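Local atomic coordinates of peptidase M28 (PDB entry 3IIB), a protein that binds a pair of zinc ions and probably acts as a homodimeric M28-family metallopeptidase that cleaves dipeptides or removes C-terminal residues. Residues 255-260 / 301-306; 329-334 / 373-378; 66-71 / 235-240; 267-272 / 399-404. One frame throughout, in Å; residues are numbered along the deposited sequence.

Contact 1 (255-260 / 301-306); sequences GAHLDS and AAEELG. With ZN (zinc ion), chain C; ZN (zinc ion), chain B.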
loop_
_atom_site.group_PDB
_atom_site.type_symbol
_atom_site.label_atom_id
_atom_site.label_comp_id
_atom_site.label_asym_id
_atom_site.label_seq_id
_atom_site.Cartn_x
_atom_site.Cartn_y
_atom_site.Cartn_z
ATOM N N GLY A 255 19.790 -22.687 3.072
ATOM C CA GLY A 255 20.178 -21.291 2.988
ATOM C C GLY A 255 19.044 -20.297 2.865
ATOM O O GLY A 255 17.875 -20.638 2.615
ATOM N N ALA A 256 19.436 -19.035 2.981
ATOM C CA ALA A 256 18.581 -17.880 2.720
ATOM C C ALA A 256 19.543 -16.744 2.451
ATOM O O ALA A 256 20.765 -16.907 2.668
ATOM C CB ALA A 256 17.685 -17.552 3.968
ATOM N N HIS A 257 19.052 -15.573 2.055
ATOM C CA HIS A 257 19.953 -14.382 2.032
ATOM C C HIS A 257 19.600 -13.416 3.140
ATOM O O HIS A 257 18.439 -13.254 3.453
ATOM C CB HIS A 257 20.012 -13.681 0.665
ATOM C CG HIS A 257 18.725 -13.108 0.164
ATOM N ND1 HIS A 257 18.408 -11.775 0.298
ATOM C CD2 HIS A 257 17.722 -13.660 -0.569
ATOM C CE1 HIS A 257 17.237 -11.543 -0.270
ATOM N NE2 HIS A 257 16.804 -12.668 -0.813
ATOM N N LEU A 258 20.627 -12.797 3.737
ATOM C CA LEU A 258 20.474 -11.909 4.879
ATOM C C LEU A 258 20.248 -10.490 4.442
ATOM O O LEU A 258 19.719 -9.659 5.215
ATOM C CB LEU A 258 21.744 -11.985 5.753
ATOM C CG LEU A 258 21.729 -11.220 7.081
ATOM C CD1 LEU A 258 20.495 -11.612 7.933
ATOM C CD2 LEU A 258 23.060 -11.428 7.821
ATOM N N ASP A 259 20.653 -10.167 3.218
ATOM C CA ASP A 259 20.523 -8.781 2.772
ATOM C C ASP A 259 19.100 -8.515 2.246
ATOM O O ASP A 259 18.328 -9.455 1.992
ATOM C CB ASP A 259 21.566 -8.459 1.708
ATOM C CG ASP A 259 21.320 -9.217 0.370
ATOM O OD1 ASP A 259 21.122 -10.460 0.401
ATOM O OD2 ASP A 259 21.330 -8.584 -0.715
ATOM N N SER A 260 18.796 -7.239 2.011
ATOM C CA SER A 260 17.495 -6.851 1.489
ATOM C C SER A 260 17.645 -5.561 0.763
ATOM O O SER A 260 18.726 -4.962 0.771
ATOM C CB SER A 260 16.465 -6.643 2.624
ATOM O OG SER A 260 16.689 -5.479 3.428
ATOM N N ALA A 301 25.213 -13.207 1.850
ATOM C CA ALA A 301 25.372 -11.790 1.605
ATOM C C ALA A 301 25.017 -11.413 0.175
ATOM O O ALA A 301 25.292 -12.145 -0.783
ATOM C CB ALA A 301 26.877 -11.349 1.879
ATOM N N ALA A 302 24.462 -10.210 0.051
ATOM C CA ALA A 302 24.421 -9.472 -1.190
ATOM C C ALA A 302 23.761 -10.258 -2.320
ATOM O O ALA A 302 24.163 -10.173 -3.464
ATOM C CB ALA A 302 25.839 -8.975 -1.559
ATOM N N GLU A 303 22.720 -11.009 -1.989
ATOM C CA GLU A 303 21.942 -11.699 -3.032
ATOM C C GLU A 303 21.299 -10.705 -3.995
ATOM O O GLU A 303 21.263 -10.946 -5.188
ATOM C CB GLU A 303 20.897 -12.630 -2.401
ATOM C CG GLU A 303 20.120 -13.450 -3.426
ATOM C CD GLU A 303 18.925 -12.726 -4.028
ATOM O OE1 GLU A 303 18.525 -11.684 -3.478
ATOM O OE2 GLU A 303 18.372 -13.212 -5.035
ATOM N N GLU A 304 20.787 -9.602 -3.467
ATOM C CA GLU A 304 20.063 -8.589 -4.252
ATOM C C GLU A 304 20.932 -7.915 -5.302
ATOM O O GLU A 304 20.421 -7.399 -6.285
ATOM C CB GLU A 304 19.456 -7.518 -3.328
ATOM C CG GLU A 304 18.512 -8.024 -2.225
ATOM C CD GLU A 304 17.172 -8.502 -2.754
ATOM O OE1 GLU A 304 16.993 -8.587 -3.990
ATOM O OE2 GLU A 304 16.291 -8.731 -1.903
ATOM N N LEU A 305 22.248 -7.952 -5.096
ATOM C CA LEU A 305 23.183 -7.303 -5.988
ATOM C C LEU A 305 23.770 -8.282 -7.018
ATOM O O LEU A 305 24.772 -7.971 -7.656
ATOM C CB LEU A 305 24.305 -6.638 -5.192
ATOM C CG LEU A 305 23.825 -5.689 -4.081
ATOM C CD1 LEU A 305 25.082 -4.996 -3.482
ATOM C CD2 LEU A 305 22.793 -4.659 -4.571
ATOM N N GLY A 306 23.160 -9.451 -7.187
ATOM C CA GLY A 306 23.649 -10.420 -8.155
ATOM C C GLY A 306 24.261 -11.682 -7.576
ATOM O O GLY A 306 25.252 -12.205 -8.100
HETATM ZN ZN ZN C . 15.175 -12.769 -2.242
HETATM ZN ZN ZN B . 15.021 -9.571 -3.689
HETATM O O HOH W 1 15.877 -11.520 -3.560
HETATM O O HOH W 2 14.419 -10.560 -5.481
HETATM O O HOH W 3 13.432 -13.222 -3.798
#
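Glu303 lays its side chain over one face of the His257 ring, from the beta carbon to the carboxylate. CB of Glu303 makes a CH-pi contact, 3.4 Å from CG of His257. With CG anti to the backbone N (chi1 -176°), that carbon passes the ring at CD2 of His257, 3.7 Å away. The bend at chi2 (-85°) keeps CD above the ring, near CD2 and NE2, and the carboxylate plane is turned 25° from that of the imidazole. OE1 ends above the face toward the rim, 3.3 Å from NE2 of His257. No hydrogen lies between them, because NE2 binds the chain C zinc ion at 2.2 Å. OE1 instead accepts a hydrogen bond from water 1 (2.7 Å), the water bridging the two zinc ions. The carboxylate of Glu304 stands at about a right angle to the same ring; both its oxygens hold the chain B zinc ion, and OE2 comes 3.4 Å from CE1 of His257. Asp259 is a second-shell residue behind the ligands His257 and Glu304, and it also holds the backbone of Glu303. Its OD2 accepts from Glu304 N through the syn lone pair at 3.0 Å, its OD1 takes a weak bond from Glu303 N, and ND1 of His257 donates weakly to both OD1 and the carbonyl O of Asp259. Asp269, Asp331 and His402 supply the remaining protein ligands. Taking the ND1 hydrogen, though weakly, helps fix the ring's rotation and leaves NE2 for zinc, while Glu303 OE1 could help to polarise the bridging water, consistent with this glutamate's role in M28 peptidases.

Contact 2 (329-334 / 373-378); sequences ESDFGA and GGPDVS. With ZN (zinc ion), chain C.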
loop_
_atom_site.group_PDB
_atom_site.type_symbol
_atom_site.label_atom_id
_atom_site.label_comp_id
_atom_site.label_asym_id
_atom_site.label_seq_id
_atom_site.Cartn_x
_atom_site.Cartn_y
_atom_site.Cartn_z
ATOM N N GLU A 329 17.548 -23.499 -0.796
ATOM C CA GLU A 329 17.408 -22.136 -0.279
ATOM C C GLU A 329 15.950 -21.694 -0.240
ATOM O O GLU A 329 15.213 -21.894 -1.207
ATOM C CB GLU A 329 18.192 -21.147 -1.109
ATOM C CG GLU A 329 17.971 -19.722 -0.654
ATOM C CD GLU A 329 18.865 -18.689 -1.333
ATOM O OE1 GLU A 329 18.942 -18.720 -2.577
ATOM O OE2 GLU A 329 19.490 -17.851 -0.607
ATOM N N SER A 330 15.569 -21.073 0.871
ATOM C CA SER A 330 14.252 -20.439 1.033
ATOM C C SER A 330 14.402 -18.949 0.662
ATOM O O SER A 330 15.037 -18.175 1.397
ATOM C CB SER A 330 13.776 -20.555 2.455
ATOM O OG SER A 330 12.436 -20.049 2.640
ATOM N N ASP A 331 13.809 -18.561 -0.456
ATOM C CA ASP A 331 13.810 -17.141 -0.892
ATOM C C ASP A 331 12.616 -16.890 -1.820
ATOM O O ASP A 331 12.768 -16.403 -2.929
ATOM C CB ASP A 331 15.092 -16.771 -1.609
ATOM C CG ASP A 331 15.151 -15.298 -1.934
ATOM O OD1 ASP A 331 14.579 -14.524 -1.158
ATOM O OD2 ASP A 331 15.788 -14.910 -2.914
ATOM N N PHE A 332 11.440 -17.227 -1.333
ATOM C CA PHE A 332 10.191 -16.860 -2.006
ATOM C C PHE A 332 9.132 -16.540 -0.958
ATOM O O PHE A 332 7.976 -16.947 -1.066
ATOM C CB PHE A 332 9.804 -17.959 -2.985
ATOM C CG PHE A 332 8.836 -17.532 -4.046
ATOM C CD1 PHE A 332 8.736 -16.213 -4.462
ATOM C CD2 PHE A 332 8.019 -18.476 -4.663
ATOM C CE1 PHE A 332 7.862 -15.864 -5.433
ATOM C CE2 PHE A 332 7.151 -18.111 -5.690
ATOM C CZ PHE A 332 7.060 -16.808 -6.062
ATOM N N GLY A 333 9.549 -15.762 0.041
ATOM C CA GLY A 333 8.654 -15.237 1.080
ATOM C C GLY A 333 8.307 -16.264 2.126
ATOM O O GLY A 333 9.160 -17.056 2.509
ATOM N N ALA A 334 7.064 -16.199 2.614
ATOM C CA ALA A 334 6.587 -17.035 3.734
ATOM C C ALA A 334 5.418 -17.922 3.355
ATOM O O ALA A 334 4.915 -18.636 4.216
ATOM C CB ALA A 334 6.207 -16.173 4.942
ATOM N N GLY A 373 17.190 -24.931 -8.071
ATOM C CA GLY A 373 17.581 -24.470 -6.766
ATOM C C GLY A 373 17.338 -22.971 -6.669
ATOM O O GLY A 373 17.262 -22.246 -7.674
ATOM N N GLY A 374 17.238 -22.499 -5.443
ATOM C CA GLY A 374 17.084 -21.070 -5.190
ATOM C C GLY A 374 18.293 -20.272 -5.625
ATOM O O GLY A 374 19.335 -20.812 -5.967
ATOM N N PRO A 375 18.140 -18.962 -5.632
ATOM C CA PRO A 375 19.122 -18.115 -6.270
ATOM C C PRO A 375 20.561 -18.347 -5.832
ATOM O O PRO A 375 21.439 -18.546 -6.675
ATOM C CB PRO A 375 18.665 -16.704 -5.883
ATOM C CG PRO A 375 17.283 -16.819 -5.536
ATOM C CD PRO A 375 16.970 -18.209 -5.163
ATOM N N ASP A 376 20.810 -18.335 -4.528
ATOM C CA ASP A 376 22.180 -18.461 -4.031
ATOM C C ASP A 376 22.829 -19.844 -4.182
ATOM O O ASP A 376 24.050 -19.969 -4.024
ATOM C CB ASP A 376 22.214 -18.051 -2.575
ATOM C CG ASP A 376 21.868 -16.589 -2.391
ATOM O OD1 ASP A 376 22.531 -15.780 -3.060
ATOM O OD2 ASP A 376 20.922 -16.266 -1.620
ATOM N N VAL A 377 22.021 -20.868 -4.446
ATOM C CA VAL A 377 22.554 -22.204 -4.716
ATOM C C VAL A 377 22.412 -22.620 -6.183
ATOM O O VAL A 377 22.754 -23.749 -6.563
ATOM C CB VAL A 377 21.908 -23.274 -3.782
ATOM C CG1 VAL A 377 22.142 -22.880 -2.345
ATOM C CG2 VAL A 377 20.413 -23.451 -4.092
ATOM N N SER A 378 21.950 -21.686 -7.016
ATOM C CA SER A 378 21.579 -22.016 -8.391
ATOM C C SER A 378 22.812 -22.287 -9.251
ATOM O O SER A 378 22.672 -22.843 -10.337
ATOM C CB SER A 378 20.733 -20.906 -9.021
ATOM O OG SER A 378 21.460 -19.689 -9.144
HETATM ZN ZN ZN C . 15.175 -12.769 -2.242
HETATM O O HOH W 4 16.403 -24.150 -3.288
HETATM O O HOH W 3 13.432 -13.222 -3.798
HETATM O O HOH W 1 15.877 -11.520 -3.560
#
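Asp376 N donates to OE1 of Glu329 at 2.7 Å, a direct bond between the end of strand 324-329 and the 373-378 loop. It meets the carboxylate on the syn side, 23° out of its plane. CG of Glu329 is anti to the backbone N (chi1 176°) and the chain runs on extended, carrying the carboxylate out to the 3-10 turn 375-377. OE1 also rests against the proline ring, 3.3 Å from CD of Pro375. At the foot of the side chain Gly374 lies close to Glu329, and water 4 accepts from both backbone nitrogens, at 2.8 Å from Glu329 N and from Gly374 N. Farther along, Asp331 chelates the chain C zinc ion with both oxygens, OD1 at 2.1 Å and OD2 at 2.3 Å; OD2 also touches CG of Pro375 at 3.6 Å. Around them, Tyr300 packs on Glu329 and Asp376, while Glu303 touches Asp331, Pro375 and Asp376. His257 and Asp269 complete the protein ligands of this zinc ion. A metal-binding aspartate just past the end of strand 324-329, which runs parallel to strand 247-257, is characteristic of the co-catalytic two-zinc site of M28 peptidases.

Contact 3 (66-71 / 235-240); sequences EPVTVP and SYNVIA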
loop_
_atom_site.group_PDB
_atom_site.type_symbol
_atom_site.label_atom_id
_atom_site.label_comp_id
_atom_site.label_asym_id
_atom_site.label_seq_id
_atom_site.Cartn_x
_atom_site.Cartn_y
_atom_site.Cartn_z
ATOM N N GLU A 66 32.217 -15.451 6.573
ATOM C CA GLU A 66 33.163 -15.493 5.472
ATOM C C GLU A 66 32.984 -14.261 4.594
ATOM O O GLU A 66 31.869 -13.922 4.254
ATOM C CB GLU A 66 32.946 -16.761 4.663
ATOM C CG GLU A 66 33.279 -18.020 5.503
ATOM C CD GLU A 66 33.104 -19.339 4.760
ATOM O OE1 GLU A 66 32.406 -19.379 3.728
ATOM O OE2 GLU A 66 33.648 -20.357 5.246
ATOM N N PRO A 67 34.083 -13.616 4.222
ATOM C CA PRO A 67 33.923 -12.324 3.549
ATOM C C PRO A 67 33.466 -12.394 2.086
ATOM O O PRO A 67 33.767 -13.348 1.334
ATOM C CB PRO A 67 35.311 -11.719 3.642
ATOM C CG PRO A 67 36.225 -12.896 3.586
ATOM C CD PRO A 67 35.512 -13.965 4.391
ATOM N N VAL A 68 32.720 -11.369 1.710
ATOM C CA VAL A 68 32.157 -11.212 0.386
ATOM C C VAL A 68 32.386 -9.765 -0.015
ATOM O O VAL A 68 31.983 -8.855 0.698
ATOM C CB VAL A 68 30.658 -11.537 0.363
ATOM C CG1 VAL A 68 30.027 -11.225 -1.016
ATOM C CG2 VAL A 68 30.432 -12.985 0.799
ATOM N N THR A 69 32.981 -9.553 -1.178
ATOM C CA THR A 69 33.151 -8.188 -1.698
ATOM C C THR A 69 31.813 -7.664 -2.217
ATOM O O THR A 69 31.110 -8.356 -2.990
ATOM C CB THR A 69 34.190 -8.151 -2.837
ATOM O OG1 THR A 69 35.430 -8.718 -2.365
ATOM C CG2 THR A 69 34.407 -6.687 -3.382
ATOM N N VAL A 70 31.439 -6.468 -1.802
ATOM C CA VAL A 70 30.169 -5.875 -2.232
ATOM C C VAL A 70 30.335 -4.403 -2.664
ATOM O O VAL A 70 31.113 -3.644 -2.049
ATOM C CB VAL A 70 29.087 -5.918 -1.130
ATOM C CG1 VAL A 70 28.803 -7.392 -0.699
ATOM C CG2 VAL A 70 29.470 -5.017 0.038
ATOM N N PRO A 71 29.585 -3.992 -3.698
ATOM C CA PRO A 71 29.540 -2.598 -4.086
ATOM C C PRO A 71 28.704 -1.778 -3.116
ATOM O O PRO A 71 27.931 -2.306 -2.320
ATOM C CB PRO A 71 28.893 -2.619 -5.471
ATOM C CG PRO A 71 28.044 -3.827 -5.459
ATOM C CD PRO A 71 28.699 -4.825 -4.544
ATOM N N SER A 235 31.192 -7.489 2.949
ATOM C CA SER A 235 30.075 -8.019 3.722
ATOM C C SER A 235 30.495 -9.468 4.029
ATOM O O SER A 235 31.647 -9.860 3.804
ATOM C CB SER A 235 28.764 -7.947 2.918
ATOM O OG SER A 235 27.633 -8.326 3.714
ATOM N N TYR A 236 29.579 -10.257 4.555
ATOM C CA TYR A 236 29.881 -11.600 4.993
ATOM C C TYR A 236 28.708 -12.551 4.804
ATOM O O TYR A 236 27.556 -12.180 5.094
ATOM C CB TYR A 236 30.234 -11.624 6.479
ATOM C CG TYR A 236 31.471 -10.820 6.787
ATOM C CD1 TYR A 236 31.387 -9.460 7.038
ATOM C CD2 TYR A 236 32.717 -11.414 6.785
ATOM C CE1 TYR A 236 32.540 -8.719 7.274
ATOM C CE2 TYR A 236 33.848 -10.692 7.022
ATOM C CZ TYR A 236 33.750 -9.345 7.254
ATOM O OH TYR A 236 34.868 -8.617 7.510
ATOM N N ASN A 237 29.036 -13.747 4.318
ATOM C CA ASN A 237 28.173 -14.930 4.465
ATOM C C ASN A 237 28.274 -15.357 5.919
ATOM O O ASN A 237 29.384 -15.477 6.462
ATOM C CB ASN A 237 28.648 -16.053 3.539
ATOM C CG ASN A 237 28.436 -15.748 2.056
ATOM O OD1 ASN A 237 27.506 -15.032 1.675
ATOM N ND2 ASN A 237 29.281 -16.343 1.211
ATOM N N VAL A 238 27.130 -15.560 6.571
ATOM C CA VAL A 238 27.094 -15.934 7.970
ATOM C C VAL A 238 26.643 -17.372 8.047
ATOM O O VAL A 238 25.614 -17.748 7.422
ATOM C CB VAL A 238 26.148 -15.009 8.767
ATOM C CG1 VAL A 238 25.944 -15.494 10.231
ATOM C CG2 VAL A 238 26.639 -13.565 8.720
ATOM N N ILE A 239 27.411 -18.185 8.780
ATOM C CA ILE A 239 27.247 -19.624 8.710
ATOM C C ILE A 239 27.079 -20.192 10.120
ATOM O O ILE A 239 27.806 -19.796 11.076
ATOM C CB ILE A 239 28.417 -20.271 7.984
ATOM C CG1 ILE A 239 28.472 -19.779 6.505
ATOM C CG2 ILE A 239 28.316 -21.830 8.104
ATOM C CD1 ILE A 239 29.755 -20.134 5.749
ATOM N N ALA A 240 26.135 -21.113 10.235
ATOM C CA ALA A 240 25.998 -21.938 11.452
ATOM C C ALA A 240 25.868 -23.385 11.103
ATOM O O ALA A 240 25.333 -23.767 10.037
ATOM C CB ALA A 240 24.791 -21.526 12.265
HETATM O O HOH W 5 31.787 -17.740 1.551
#
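Glu66 and Asn237 form an antiparallel hydrogen-bonded pair, with Glu66 N reaching Asn237 O and Asn237 N reaching Glu66 O, both at 2.8 Å. Two residues on, Val68 and Ser235 make the second such pair. Ser235 N meets Val68 O at 2.7 Å, and Val68 N bonds to Ser235 O. Between them Pro67 and Tyr236 form a non-hydrogen-bonded pair, and on their face of the sheet CB of Pro67 touches CE2 of Tyr236 at 3.8 Å. The other face carries Glu66, Val68, Ser235 and Asn237. There CG2 of Val68 packs on the amide of Asn237, crossing it at about a right angle, 3.6 Å from ND2; CG1 of Val70 meets CB of Ser235 at 3.7 Å. The Glu66 chain is extended (chi2 -179°), and its OE1 lies 3.4 Å from CD1 of Ile239. Water 5 donates to OE1 of Glu66 and accepts from ND2 of Asn237, linking the two polar ends. Farther out, His317 also bonds to OE1 of Glu66, Asp44 holds OG of Ser235, and Ala301 N and Gly309 O hold the two ends of the Asn237 amide. Lys65 makes a cation-pi contact with Tyr236. The short axes run at 141°, an antiparallel pair with marked twist. Segment 235-240 also bonds to strand 293-300, while helix 308-316 packs on Val68 and Asn237, and helix 42-57 on Val238. Such a twisted antiparallel pair is one of several in this large mixed beta sheet flanked by helices.

Contact 4 (267-272 / 399-404); sequences AIDDGA and DYHHTP. With ZN (zinc ion), chain B; ZN (zinc ion), chain C.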
loop_
_atom_site.group_PDB
_atom_site.type_symbol
_atom_site.label_atom_id
_atom_site.label_comp_id
_atom_site.label_asym_id
_atom_site.label_seq_id
_atom_site.Cartn_x
_atom_site.Cartn_y
_atom_site.Cartn_z
ATOM N N ALA A 267 11.121 -8.039 5.220
ATOM C CA ALA A 267 10.466 -9.087 5.955
ATOM C C ALA A 267 10.267 -10.330 5.098
ATOM O O ALA A 267 10.621 -11.431 5.529
ATOM C CB ALA A 267 9.106 -8.618 6.554
ATOM N N ILE A 268 9.676 -10.218 3.915
ATOM C CA ILE A 268 9.462 -11.440 3.168
ATOM C C ILE A 268 10.630 -11.724 2.244
ATOM O O ILE A 268 10.862 -12.878 1.857
ATOM C CB ILE A 268 8.076 -11.446 2.430
ATOM C CG1 ILE A 268 8.095 -10.511 1.240
ATOM C CG2 ILE A 268 6.921 -11.105 3.424
ATOM C CD1 ILE A 268 6.801 -10.492 0.437
ATOM N N ASP A 269 11.373 -10.666 1.878
ATOM C CA ASP A 269 12.543 -10.827 1.041
ATOM C C ASP A 269 13.775 -10.285 1.783
ATOM O O ASP A 269 14.115 -9.097 1.630
ATOM C CB ASP A 269 12.369 -10.062 -0.265
ATOM C CG ASP A 269 13.431 -10.408 -1.280
ATOM O OD1 ASP A 269 14.182 -11.385 -1.053
ATOM O OD2 ASP A 269 13.543 -9.699 -2.308
ATOM N N ASP A 270 14.452 -11.105 2.571
ATOM C CA ASP A 270 14.168 -12.509 2.783
ATOM C C ASP A 270 14.304 -12.845 4.268
ATOM O O ASP A 270 14.832 -13.897 4.663
ATOM C CB ASP A 270 15.129 -13.348 1.905
ATOM C CG ASP A 270 14.812 -14.828 1.916
ATOM O OD1 ASP A 270 13.609 -15.194 2.087
ATOM O OD2 ASP A 270 15.792 -15.640 1.741
ATOM N N GLY A 271 13.778 -11.962 5.120
ATOM C CA GLY A 271 13.741 -12.229 6.535
ATOM C C GLY A 271 12.997 -13.520 6.834
ATOM O O GLY A 271 13.375 -14.281 7.737
ATOM N N ALA A 272 11.933 -13.790 6.102
ATOM C CA ALA A 272 11.200 -15.021 6.284
ATOM C C ALA A 272 12.098 -16.239 6.047
ATOM O O ALA A 272 12.059 -17.184 6.793
ATOM C CB ALA A 272 10.016 -15.041 5.331
ATOM N N ASP A 399 3.183 -8.552 -4.582
ATOM C CA ASP A 399 2.490 -7.371 -4.038
ATOM C C ASP A 399 3.396 -6.542 -3.129
ATOM O O ASP A 399 3.190 -5.336 -3.015
ATOM C CB ASP A 399 1.248 -7.726 -3.274
ATOM C CG ASP A 399 0.190 -8.408 -4.132
ATOM O OD1 ASP A 399 0.274 -8.377 -5.375
ATOM O OD2 ASP A 399 -0.743 -8.970 -3.537
ATOM N N TYR A 400 4.375 -7.177 -2.490
ATOM C CA TYR A 400 5.177 -6.497 -1.468
ATOM C C TYR A 400 6.662 -6.509 -1.717
ATOM O O TYR A 400 7.361 -5.618 -1.221
ATOM C CB TYR A 400 4.889 -7.068 -0.071
ATOM C CG TYR A 400 3.444 -7.390 0.168
ATOM C CD1 TYR A 400 2.485 -6.382 0.208
ATOM C CD2 TYR A 400 3.034 -8.698 0.384
ATOM C CE1 TYR A 400 1.146 -6.682 0.432
ATOM C CE2 TYR A 400 1.709 -8.998 0.591
ATOM C CZ TYR A 400 0.774 -7.988 0.624
ATOM O OH TYR A 400 -0.545 -8.291 0.857
ATOM N N HIS A 401 7.148 -7.511 -2.469
ATOM C CA HIS A 401 8.556 -7.666 -2.837
ATOM C C HIS A 401 9.132 -6.354 -3.303
ATOM O O HIS A 401 8.598 -5.774 -4.185
ATOM C CB HIS A 401 8.596 -8.712 -3.949
ATOM C CG HIS A 401 9.898 -8.867 -4.660
ATOM N ND1 HIS A 401 10.156 -8.247 -5.870
ATOM C CD2 HIS A 401 10.962 -9.669 -4.411
ATOM C CE1 HIS A 401 11.345 -8.627 -6.295
ATOM N NE2 HIS A 401 11.835 -9.521 -5.452
ATOM N N HIS A 402 10.236 -5.912 -2.691
ATOM C CA HIS A 402 10.984 -4.752 -3.138
ATOM C C HIS A 402 10.256 -3.417 -3.019
ATOM O O HIS A 402 10.651 -2.400 -3.681
ATOM C CB HIS A 402 11.523 -4.967 -4.556
ATOM C CG HIS A 402 12.613 -5.987 -4.657
ATOM N ND1 HIS A 402 13.437 -6.085 -5.774
ATOM C CD2 HIS A 402 12.980 -7.000 -3.829
ATOM C CE1 HIS A 402 14.285 -7.087 -5.594
ATOM N NE2 HIS A 402 14.037 -7.649 -4.425
ATOM N N THR A 403 9.234 -3.383 -2.156
ATOM C CA THR A 403 8.538 -2.142 -1.800
ATOM C C THR A 403 8.768 -1.724 -0.370
ATOM O O THR A 403 9.212 -2.544 0.468
ATOM C CB THR A 403 7.002 -2.287 -1.973
ATOM O OG1 THR A 403 6.490 -3.121 -0.912
ATOM C CG2 THR A 403 6.661 -2.855 -3.381
ATOM N N PRO A 404 8.380 -0.479 -0.029
ATOM C CA PRO A 404 8.302 -0.120 1.399
ATOM C C PRO A 404 7.288 -0.910 2.214
ATOM O O PRO A 404 7.279 -0.786 3.431
ATOM C CB PRO A 404 7.926 1.369 1.385
ATOM C CG PRO A 404 8.333 1.854 -0.030
ATOM C CD PRO A 404 8.125 0.682 -0.915
HETATM ZN ZN ZN B . 15.021 -9.571 -3.689
HETATM ZN ZN ZN C . 15.175 -12.769 -2.242
HETATM O O HOH W 2 14.419 -10.560 -5.481
HETATM O O HOH W 1 15.877 -11.520 -3.560
HETATM O O HOH W 3 13.432 -13.222 -3.798
#
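Asp269 and His402 lie almost in one plane, carboxylate and imidazole 2° apart, yet no hydrogen bond joins them: OD2 of Asp269 and NE2 of His402 are 3.0 Å apart because both bind the chain B zinc ion. OD2 reaches that metal at 2.0 Å and NE2 at 2.3 Å, while OD1 of Asp269 binds the chain C zinc ion at 2.1 Å, making the aspartate a bridge between the metals. CG of Asp269 lies anti to the backbone N (chi1 -169°), on the side of the zinc ions, and a cis peptide follows between Asp269 and Asp270. The His401 and His402 rings lie face to face, CE1 of His401 over the centre of His402 and CD2 of His402 over that of His401. CD2 of His401 comes 3.3 Å from OD2 of Asp269, and its NE2 is 2.8 Å from water 2, a ligand of the chain B zinc ion; His401 is thus second shell. Away from the metals, CD1 of Ile268 packs at 4.0 Å from CB of Tyr400. A type II turn from Tyr400 to Thr403 has the two histidines at its central positions. Thr184 O holds ND1 of His402, and Arg180 of the second subunit bonds to Pro404 O. Asp406 accepts from the N of Ile268 and of Asp269, so the start of helix 267-285 is tied to the loop joining strand 387-392 to helix 413-432.

How the contacts relate
From the N terminus, contact 3 closes first: strand 62-84 waits some 160 residues for strand 220-242, which adjoins strand 293-300 in the same mixed sheet. Contact 1 follows in series, joining the end of strand 247-257 to the loop after strand 293-300; it touches contact 3 where that loop meets strand 220-242. Before contact 1 closes, contact 4 opens at helix 267-285, so the two cross, and its partner comes only in the loop before helix 413-432. Contact 2 opens and closes within that span. Contacts 1, 2 and 4 meet around the zinc ions, whereas contact 3 lies in the sheet, its centre about 21 Å from that of contact 4.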